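PDB 3TZ1: troponin C from Chlamys nipponensis akazara, which binds calcium and thereby relieves the troponin inhibition of actin filaments in striated muscle, this chain being its C-terminal EF-hand domain. Local coordinates for residues 4-16 against 59-71. Residues are numbered along the deposited sequence; the frame is centred on the assembly and turned at random.
With CA (calcium ion), chain C.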
ATOM      1  N   LEU A   4      -7.423  -6.477 -10.344  1.00 46.50           N
ATOM      2  CA  LEU A   4      -7.874  -6.662  -8.971  1.00 46.46           C
ATOM      3  C   LEU A   4      -9.388  -6.467  -8.866  1.00 45.18           C
ATOM      4  O   LEU A   4      -9.918  -5.428  -9.257  1.00 48.81           O
ATOM      5  CB  LEU A   4      -7.155  -5.683  -8.036  1.00 48.92           C
ATOM      6  CG  LEU A   4      -6.586  -6.216  -6.718  1.00 48.09           C
ATOM      7  CD1 LEU A   4      -6.123  -5.068  -5.854  1.00 33.43           C
ATOM      8  CD2 LEU A   4      -7.613  -7.047  -5.972  1.00 51.08           C
ATOM      9  N   ASP A   5     -10.076  -7.480  -8.348  1.00 37.22           N
ATOM     10  CA  ASP A   5     -11.488  -7.377  -8.010  1.00 38.60           C
ATOM     11  C   ASP A   5     -11.675  -6.215  -7.037  1.00 36.15           C
ATOM     12  O   ASP A   5     -10.924  -6.096  -6.068  1.00 33.59           O
ATOM     13  CB  ASP A   5     -11.954  -8.679  -7.348  1.00 43.90           C
ATOM     14  CG  ASP A   5     -13.463  -8.835  -7.359  1.00 52.02           C
ATOM     15  OD1 ASP A   5     -14.152  -8.004  -6.731  1.00 52.76           O
ATOM     16  OD2 ASP A   5     -13.958  -9.797  -7.987  1.00 52.78           O
ATOM     17  N   GLU A   6     -12.662  -5.356  -7.289  1.00 38.99           N
ATOM     18  CA  GLU A   6     -12.889  -4.210  -6.404  1.00 38.28           C
ATOM     19  C   GLU A   6     -13.368  -4.645  -5.021  1.00 32.92           C
ATOM     20  O   GLU A   6     -13.142  -3.952  -4.032  1.00 28.38           O
ATOM     21  CB  GLU A   6     -13.862  -3.198  -7.012  1.00 45.36           C
ATOM     22  CG  GLU A   6     -14.039  -1.950  -6.157  1.00 50.92           C
ATOM     23  CD  GLU A   6     -13.952  -0.652  -6.949  1.00 55.60           C
ATOM     24  OE1 GLU A   6     -13.768  -0.703  -8.187  1.00 61.08           O
ATOM     25  OE2 GLU A   6     -14.066   0.427  -6.324  1.00 50.99           O
ATOM     26  N   ARG A   7     -14.037  -5.791  -4.959  1.00 34.45           N
ATOM     27  CA  ARG A   7     -14.443  -6.356  -3.672  1.00 31.20           C
ATOM     28  C   ARG A   7     -13.224  -6.656  -2.826  1.00 24.73           C
ATOM     29  O   ARG A   7     -13.207  -6.422  -1.613  1.00 25.97           O
ATOM     30  CB  ARG A   7     -15.232  -7.647  -3.871  1.00 38.41           C
ATOM     31  CG  ARG A   7     -16.728  -7.462  -3.907  1.00 48.85           C
ATOM     32  CD  ARG A   7     -17.401  -8.800  -4.152  1.00 54.30           C
ATOM     33  NE  ARG A   7     -16.851  -9.451  -5.339  1.00 56.74           N
ATOM     34  CZ  ARG A   7     -17.218 -10.651  -5.775  1.00 59.58           C
ATOM     35  NH1 ARG A   7     -18.141 -11.345  -5.120  1.00 58.88           N
ATOM     36  NH2 ARG A   7     -16.658 -11.155  -6.869  1.00 59.07           N
ATOM     37  N   GLU A   8     -12.204  -7.204  -3.472  1.00 27.81           N
ATOM     38  CA  GLU A   8     -10.970  -7.559  -2.794  1.00 31.53           C
ATOM     39  C   GLU A   8     -10.233  -6.295  -2.367  1.00 24.92           C
ATOM     40  O   GLU A   8      -9.675  -6.227  -1.272  1.00 24.64           O
ATOM     41  CB  GLU A   8     -10.095  -8.381  -3.733  1.00 37.91           C
ATOM     42  CG  GLU A   8      -9.202  -9.359  -3.033  1.00 35.63           C
ATOM     43  CD  GLU A   8      -8.383 -10.165  -4.005  1.00 33.42           C
ATOM     44  OE1 GLU A   8      -8.843 -10.356  -5.153  1.00 38.67           O
ATOM     45  OE2 GLU A   8      -7.278 -10.591  -3.625  1.00 30.15           O
ATOM     46  N   LEU A   9     -10.233  -5.299  -3.248  1.00 22.17           N
ATOM     47  CA  LEU A   9      -9.625  -4.004  -2.963  1.00 18.97           C
ATOM     48  C   LEU A   9     -10.271  -3.344  -1.752  1.00 21.12           C
ATOM     49  O   LEU A   9      -9.582  -2.833  -0.867  1.00 21.34           O
ATOM     50  CB  LEU A   9      -9.763  -3.071  -4.172  1.00 22.19           C
ATOM     51  CG  LEU A   9      -9.033  -1.737  -4.027  1.00 31.71           C
ATOM     52  CD1 LEU A   9      -7.540  -1.962  -4.166  1.00 34.82           C
ATOM     53  CD2 LEU A   9      -9.524  -0.718  -5.058  1.00 31.32           C
ATOM     54  N   LYS A  10     -11.600  -3.356  -1.714  1.00 21.48           N
ATOM     55  CA  LYS A  10     -12.325  -2.759  -0.602  1.00 20.95           C
ATOM     56  C   LYS A  10     -12.050  -3.509   0.698  1.00 20.68           C
ATOM     57  O   LYS A  10     -11.903  -2.896   1.752  1.00 22.58           O
ATOM     58  CB  LYS A  10     -13.829  -2.703  -0.899  1.00 21.55           C
ATOM     59  CG  LYS A  10     -14.182  -1.679  -1.964  1.00 30.58           C
ATOM     60  CD  LYS A  10     -15.681  -1.530  -2.125  1.00 30.97           C
ATOM     61  CE  LYS A  10     -16.008  -0.502  -3.199  1.00 31.49           C
ATOM     62  NZ  LYS A  10     -17.475  -0.326  -3.392  1.00 39.83           N
ATOM     63  N   GLU A  11     -11.958  -4.832   0.623  1.00 19.78           N
ATOM     64  CA  GLU A  11     -11.646  -5.627   1.807  1.00 22.55           C
ATOM     65  C   GLU A  11     -10.239  -5.323   2.325  1.00 22.91           C
ATOM     66  O   GLU A  11     -10.027  -5.192   3.529  1.00 21.35           O
ATOM     67  CB  GLU A  11     -11.803  -7.125   1.520  1.00 23.74           C
ATOM     68  CG  GLU A  11     -11.457  -8.033   2.706  1.00 23.94           C
ATOM     69  CD  GLU A  11     -12.485  -7.954   3.835  1.00 32.83           C
ATOM     70  OE1 GLU A  11     -13.582  -7.398   3.615  1.00 32.85           O
ATOM     71  OE2 GLU A  11     -12.195  -8.455   4.942  1.00 33.12           O
ATOM     72  N   ALA A  12      -9.272  -5.223   1.413  1.00 21.00           N
ATOM     73  CA  ALA A  12      -7.904  -4.862   1.780  1.00 19.95           C
ATOM     74  C   ALA A  12      -7.851  -3.493   2.453  1.00 20.35           C
ATOM     75  O   ALA A  12      -7.186  -3.317   3.477  1.00 17.81           O
ATOM     76  CB  ALA A  12      -7.003  -4.867   0.547  1.00 18.32           C
ATOM     77  N   PHE A  13      -8.536  -2.518   1.861  1.00 18.85           N
ATOM     78  CA  PHE A  13      -8.579  -1.170   2.430  1.00 18.10           C
ATOM     79  C   PHE A  13      -9.152  -1.197   3.847  1.00 21.97           C
ATOM     80  O   PHE A  13      -8.599  -0.596   4.772  1.00 21.44           O
ATOM     81  CB  PHE A  13      -9.388  -0.232   1.528  1.00 21.91           C
ATOM     82  CG  PHE A  13      -9.274   1.226   1.902  1.00 20.79           C
ATOM     83  CD1 PHE A  13      -8.169   1.969   1.524  1.00 21.43           C
ATOM     84  CD2 PHE A  13     -10.277   1.846   2.625  1.00 24.99           C
ATOM     85  CE1 PHE A  13      -8.067   3.312   1.867  1.00 24.11           C
ATOM     86  CE2 PHE A  13     -10.181   3.183   2.973  1.00 30.02           C
ATOM     87  CZ  PHE A  13      -9.078   3.918   2.589  1.00 25.09           C
ATOM     88  N   ARG A  14     -10.258  -1.908   4.023  1.00 21.66           N
ATOM     89  CA  ARG A  14     -10.880  -2.012   5.338  1.00 23.54           C
ATOM     90  C   ARG A  14      -9.929  -2.608   6.367  1.00 23.36           C
ATOM     91  O   ARG A  14      -9.830  -2.123   7.497  1.00 25.24           O
ATOM     92  CB  ARG A  14     -12.144  -2.870   5.266  1.00 24.05           C
ATOM     93  CG  ARG A  14     -13.409  -2.097   4.899  1.00 38.95           C
ATOM     94  CD  ARG A  14     -14.640  -3.001   4.945  1.00 46.04           C
ATOM     95  NE  ARG A  14     -15.288  -3.039   6.256  1.00 54.06           N
ATOM     96  CZ  ARG A  14     -14.915  -3.831   7.258  1.00 55.76           C
ATOM     97  NH1 ARG A  14     -13.876  -4.645   7.111  1.00 61.62           N
ATOM     98  NH2 ARG A  14     -15.571  -3.801   8.412  1.00 43.96           N
ATOM     99  N   VAL A  15      -9.247  -3.678   5.982  1.00 19.87           N
ATOM    100  CA  VAL A  15      -8.316  -4.337   6.892  1.00 20.64           C
ATOM    101  C   VAL A  15      -7.171  -3.425   7.313  1.00 22.36           C
ATOM    102  O   VAL A  15      -6.781  -3.412   8.483  1.00 19.64           O
ATOM    103  CB  VAL A  15      -7.753  -5.650   6.297  1.00 20.23           C
ATOM    104  CG1 VAL A  15      -6.698  -6.229   7.221  1.00 20.16           C
ATOM    105  CG2 VAL A  15      -8.875  -6.660   6.080  1.00 24.00           C
ATOM    106  N   LEU A  16      -6.644  -2.649   6.363  1.00 18.93           N
ATOM    107  CA  LEU A  16      -5.479  -1.806   6.623  1.00 19.77           C
ATOM    108  C   LEU A  16      -5.842  -0.455   7.238  1.00 24.64           C
ATOM    109  O   LEU A  16      -4.961   0.301   7.649  1.00 22.56           O
ATOM    110  CB  LEU A  16      -4.685  -1.592   5.328  1.00 21.43           C
ATOM    111  CG  LEU A  16      -4.163  -2.878   4.685  1.00 20.32           C
ATOM    112  CD1 LEU A  16      -3.429  -2.568   3.378  1.00 17.34           C
ATOM    113  CD2 LEU A  16      -3.239  -3.627   5.656  1.00 19.32           C
ATOM    114  N   THR A  59      -1.624  10.056   4.736  1.00 23.50           N
ATOM    115  CA  THR A  59      -2.700   9.075   4.780  1.00 22.40           C
ATOM    116  C   THR A  59      -3.031   8.649   3.355  1.00 25.02           C
ATOM    117  O   THR A  59      -2.958   9.454   2.428  1.00 21.41           O
ATOM    118  CB  THR A  59      -3.967   9.678   5.396  1.00 23.37           C
ATOM    119  OG1 THR A  59      -4.326  10.857   4.665  1.00 27.76           O
ATOM    120  CG2 THR A  59      -3.733  10.046   6.849  1.00 30.62           C
ATOM    121  N   VAL A  60      -3.407   7.397   3.173  1.00 21.88           N
ATOM    122  CA  VAL A  60      -3.782   6.918   1.849  1.00 22.65           C
ATOM    123  C   VAL A  60      -5.295   6.789   1.791  1.00 25.17           C
ATOM    124  O   VAL A  60      -5.863   5.936   2.467  1.00 23.10           O
ATOM    125  CB  VAL A  60      -3.129   5.547   1.552  1.00 22.69           C
ATOM    126  CG1 VAL A  60      -3.563   5.029   0.190  1.00 20.68           C
ATOM    127  CG2 VAL A  60      -1.603   5.660   1.609  1.00 24.75           C
ATOM    128  N   ASP A  61      -5.964   7.639   1.013  1.00 23.06           N
ATOM    129  CA  ASP A  61      -7.419   7.502   0.911  1.00 23.34           C
ATOM    130  C   ASP A  61      -7.777   6.419  -0.109  1.00 22.30           C
ATOM    131  O   ASP A  61      -6.892   5.866  -0.766  1.00 22.48           O
ATOM    132  CB  ASP A  61      -8.114   8.853   0.628  1.00 26.92           C
ATOM    133  CG  ASP A  61      -7.638   9.513  -0.655  1.00 30.43           C
ATOM    134  OD1 ASP A  61      -7.635   8.847  -1.711  1.00 30.83           O
ATOM    135  OD2 ASP A  61      -7.273  10.709  -0.607  1.00 32.18           O
ATOM    136  N   TYR A  62      -9.059   6.094  -0.241  1.00 26.30           N
ATOM    137  CA  TYR A  62      -9.425   4.948  -1.079  1.00 26.07           C
ATOM    138  C   TYR A  62      -9.115   5.198  -2.551  1.00 19.57           C
ATOM    139  O   TYR A  62      -8.738   4.283  -3.284  1.00 23.80           O
ATOM    140  CB  TYR A  62     -10.896   4.556  -0.903  1.00 28.40           C
ATOM    141  CG  TYR A  62     -11.294   3.361  -1.744  1.00 27.15           C
ATOM    142  CD1 TYR A  62     -12.095   3.516  -2.871  1.00 30.42           C
ATOM    143  CD2 TYR A  62     -10.864   2.084  -1.419  1.00 27.63           C
ATOM    144  CE1 TYR A  62     -12.458   2.428  -3.646  1.00 28.73           C
ATOM    145  CE2 TYR A  62     -11.216   0.988  -2.191  1.00 24.68           C
ATOM    146  CZ  TYR A  62     -12.019   1.169  -3.298  1.00 25.00           C
ATOM    147  OH  TYR A  62     -12.373   0.084  -4.068  1.00 30.53           O
ATOM    148  N   GLU A  63      -9.258   6.443  -2.983  1.00 23.59           N
ATOM    149  CA  GLU A  63      -8.959   6.769  -4.368  1.00 26.19           C
ATOM    150  C   GLU A  63      -7.473   6.575  -4.661  1.00 24.78           C
ATOM    151  O   GLU A  63      -7.102   6.059  -5.713  1.00 27.26           O
ATOM    152  CB  GLU A  63      -9.395   8.195  -4.695  1.00 36.46           C
ATOM    153  CG  GLU A  63      -9.197   8.573  -6.139  1.00 51.33           C
ATOM    154  CD  GLU A  63      -9.658   9.984  -6.429  1.00 64.40           C
ATOM    155  OE1 GLU A  63     -10.885  10.224  -6.409  1.00 66.87           O
ATOM    156  OE2 GLU A  63      -8.790  10.853  -6.665  1.00 70.09           O
ATOM    157  N   GLU A  64      -6.624   6.980  -3.726  1.00 24.43           N
ATOM    158  CA  GLU A  64      -5.184   6.783  -3.881  1.00 23.41           C
ATOM    159  C   GLU A  64      -4.861   5.300  -3.884  1.00 19.46           C
ATOM    160  O   GLU A  64      -4.014   4.825  -4.643  1.00 20.59           O
ATOM    161  CB  GLU A  64      -4.418   7.481  -2.760  1.00 22.83           C
ATOM    162  CG  GLU A  64      -4.514   8.987  -2.808  1.00 29.32           C
ATOM    163  CD  GLU A  64      -3.870   9.625  -1.617  1.00 29.05           C
ATOM    164  OE1 GLU A  64      -3.971   9.045  -0.510  1.00 24.44           O
ATOM    165  OE2 GLU A  64      -3.237  10.686  -1.788  1.00 28.83           O
ATOM    166  N   PHE A  65      -5.552   4.566  -3.027  1.00 18.54           N
ATOM    167  CA  PHE A  65      -5.325   3.138  -2.907  1.00 19.07           C
ATOM    168  C   PHE A  65      -5.704   2.449  -4.219  1.00 17.95           C
ATOM    169  O   PHE A  65      -4.974   1.595  -4.718  1.00 20.16           O
ATOM    170  CB  PHE A  65      -6.148   2.587  -1.742  1.00 18.04           C
ATOM    171  CG  PHE A  65      -5.817   1.170  -1.382  1.00 16.67           C
ATOM    172  CD1 PHE A  65      -4.545   0.830  -0.963  1.00 17.80           C
ATOM    173  CD2 PHE A  65      -6.796   0.176  -1.444  1.00 19.71           C
ATOM    174  CE1 PHE A  65      -4.240  -0.492  -0.617  1.00 22.67           C
ATOM    175  CE2 PHE A  65      -6.497  -1.138  -1.109  1.00 19.34           C
ATOM    176  CZ  PHE A  65      -5.219  -1.468  -0.688  1.00 22.77           C
ATOM    177  N   LYS A  66      -6.839   2.850  -4.789  1.00 20.53           N
ATOM    178  CA  LYS A  66      -7.325   2.249  -6.025  1.00 23.02           C
ATOM    179  C   LYS A  66      -6.392   2.548  -7.190  1.00 26.67           C
ATOM    180  O   LYS A  66      -6.104   1.676  -8.017  1.00 30.44           O
ATOM    181  CB  LYS A  66      -8.748   2.730  -6.334  1.00 27.06           C
ATOM    182  CG  LYS A  66      -9.345   2.098  -7.570  1.00 36.66           C
ATOM    183  CD  LYS A  66     -10.828   2.397  -7.706  1.00 44.44           C
ATOM    184  CE  LYS A  66     -11.402   1.667  -8.914  1.00 51.15           C
ATOM    185  NZ  LYS A  66     -12.859   1.915  -9.094  1.00 56.26           N
ATOM    186  N   CYS A  67      -5.917   3.785  -7.244  1.00 27.22           N
ATOM    187  CA  CYS A  67      -4.983   4.207  -8.283  1.00 30.85           C
ATOM    188  C   CYS A  67      -3.751   3.316  -8.293  1.00 26.17           C
ATOM    189  O   CYS A  67      -3.286   2.900  -9.350  1.00 32.91           O
ATOM    190  CB  CYS A  67      -4.567   5.662  -8.071  1.00 34.91           C
ATOM    191  SG  CYS A  67      -5.801   6.870  -8.612  1.00 52.89           S
ATOM    192  N   LEU A  68      -3.220   3.029  -7.109  1.00 22.15           N
ATOM    193  CA  LEU A  68      -2.040   2.177  -7.008  1.00 22.71           C
ATOM    194  C   LEU A  68      -2.382   0.759  -7.425  1.00 23.33           C
ATOM    195  O   LEU A  68      -1.713   0.154  -8.269  1.00 21.36           O
ATOM    196  CB  LEU A  68      -1.495   2.165  -5.579  1.00 20.39           C
ATOM    197  CG  LEU A  68      -0.462   1.061  -5.294  1.00 17.95           C
ATOM    198  CD1 LEU A  68       0.801   1.255  -6.153  1.00 24.47           C
ATOM    199  CD2 LEU A  68      -0.102   1.033  -3.824  1.00 19.42           C
ATOM    200  N   MET A  69      -3.445   0.231  -6.831  1.00 23.52           N
ATOM    201  CA  MET A  69      -3.709  -1.193  -6.931  1.00 26.71           C
ATOM    202  C   MET A  69      -4.295  -1.633  -8.274  1.00 29.42           C
ATOM    203  O   MET A  69      -4.010  -2.733  -8.746  1.00 34.41           O
ATOM    204  CB  MET A  69      -4.587  -1.636  -5.760  1.00 22.70           C
ATOM    205  CG  MET A  69      -3.954  -1.365  -4.390  1.00 19.73           C
ATOM    206  SD  MET A  69      -2.377  -2.215  -4.126  1.00 25.16           S
ATOM    207  CE  MET A  69      -2.867  -3.908  -4.412  1.00 28.92           C
ATOM    208  N   MET A  70      -5.127  -0.792  -8.881  1.00 23.58           N
ATOM    209  CA  MET A  70      -5.785  -1.165 -10.133  1.00 23.47           C
ATOM    210  C   MET A  70      -5.163  -0.593 -11.417  1.00 34.79           C
ATOM    211  O   MET A  70      -5.657  -0.833 -12.517  1.00 35.14           O
ATOM    212  CB  MET A  70      -7.304  -0.940 -10.040  1.00 29.10           C
ATOM    213  CG  MET A  70      -7.964  -1.926  -9.064  1.00 32.77           C
ATOM    214  SD  MET A  70      -9.714  -1.673  -8.723  1.00102.20           S
ATOM    215  CE  MET A  70     -10.478  -2.516 -10.106  1.00 66.87           C
ATOM    216  N   SER A  71      -4.071   0.148 -11.266  1.00 34.27           N
ATOM    217  CA  SER A  71      -3.362   0.728 -12.409  1.00 43.64           C
ATOM    218  C   SER A  71      -2.756  -0.342 -13.322  1.00 43.24           C
ATOM    219  O   SER A  71      -2.168  -1.315 -12.843  1.00 40.00           O
ATOM    220  CB  SER A  71      -2.254   1.668 -11.926  1.00 38.12           C
ATOM    221  OG  SER A  71      -1.281   0.944 -11.193  1.00 42.69           O
TER
HETATM  222 CA    CA C   1      -3.041  11.099   0.754  1.00 27.32          CA
HETATM  223  O   HOH W   1      -5.599  11.679   0.930  1.00 35.54           O
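The carboxylate of Glu-6 takes two donors from helix 62-70. Lys-66 NZ forms a salt bridge to Glu-6 OE1 at 2.9 Å, from the syn side and close to the carboxylate plane, while Tyr-62 OH donates to Glu-6 OE2 at 2.8 Å from above that plane. A bend at chi2 (133°) turns the carboxylate across the extended lysine chain, and the phenol meets it in the plane of its own ring. These are the first and last helices of an EF-hand pair, their axes 128° apart; helix 62-70 leaves the calcium loop, where Thr-59 O and both oxygens of Glu-64 bind the ion with Asp-53, Asp-55 and Ser-57. Asp-61 and Glu-64 close a capping box at the start of helix 62-70. Next to the Tyr-62 hydroxyl, Leu-9 is a knob among Tyr-62, Phe-65, Met-69 and Met-70, with Leu-9 CD1 pressed tightly to Met-69 CB at 3.4 Å. Further along, Tyr-62 sets its edge against one face of Phe-13, ring planes 82° apart, and Tyr-62 CB lies over the same ring as a CH-pi contact. Phe-65 meets Phe-13 obliquely, and both side chains also touch Ile-24. At the other end, ahead of helix 6-16, Leu-4 CD1 reaches Met-69 CE at 3.7 Å.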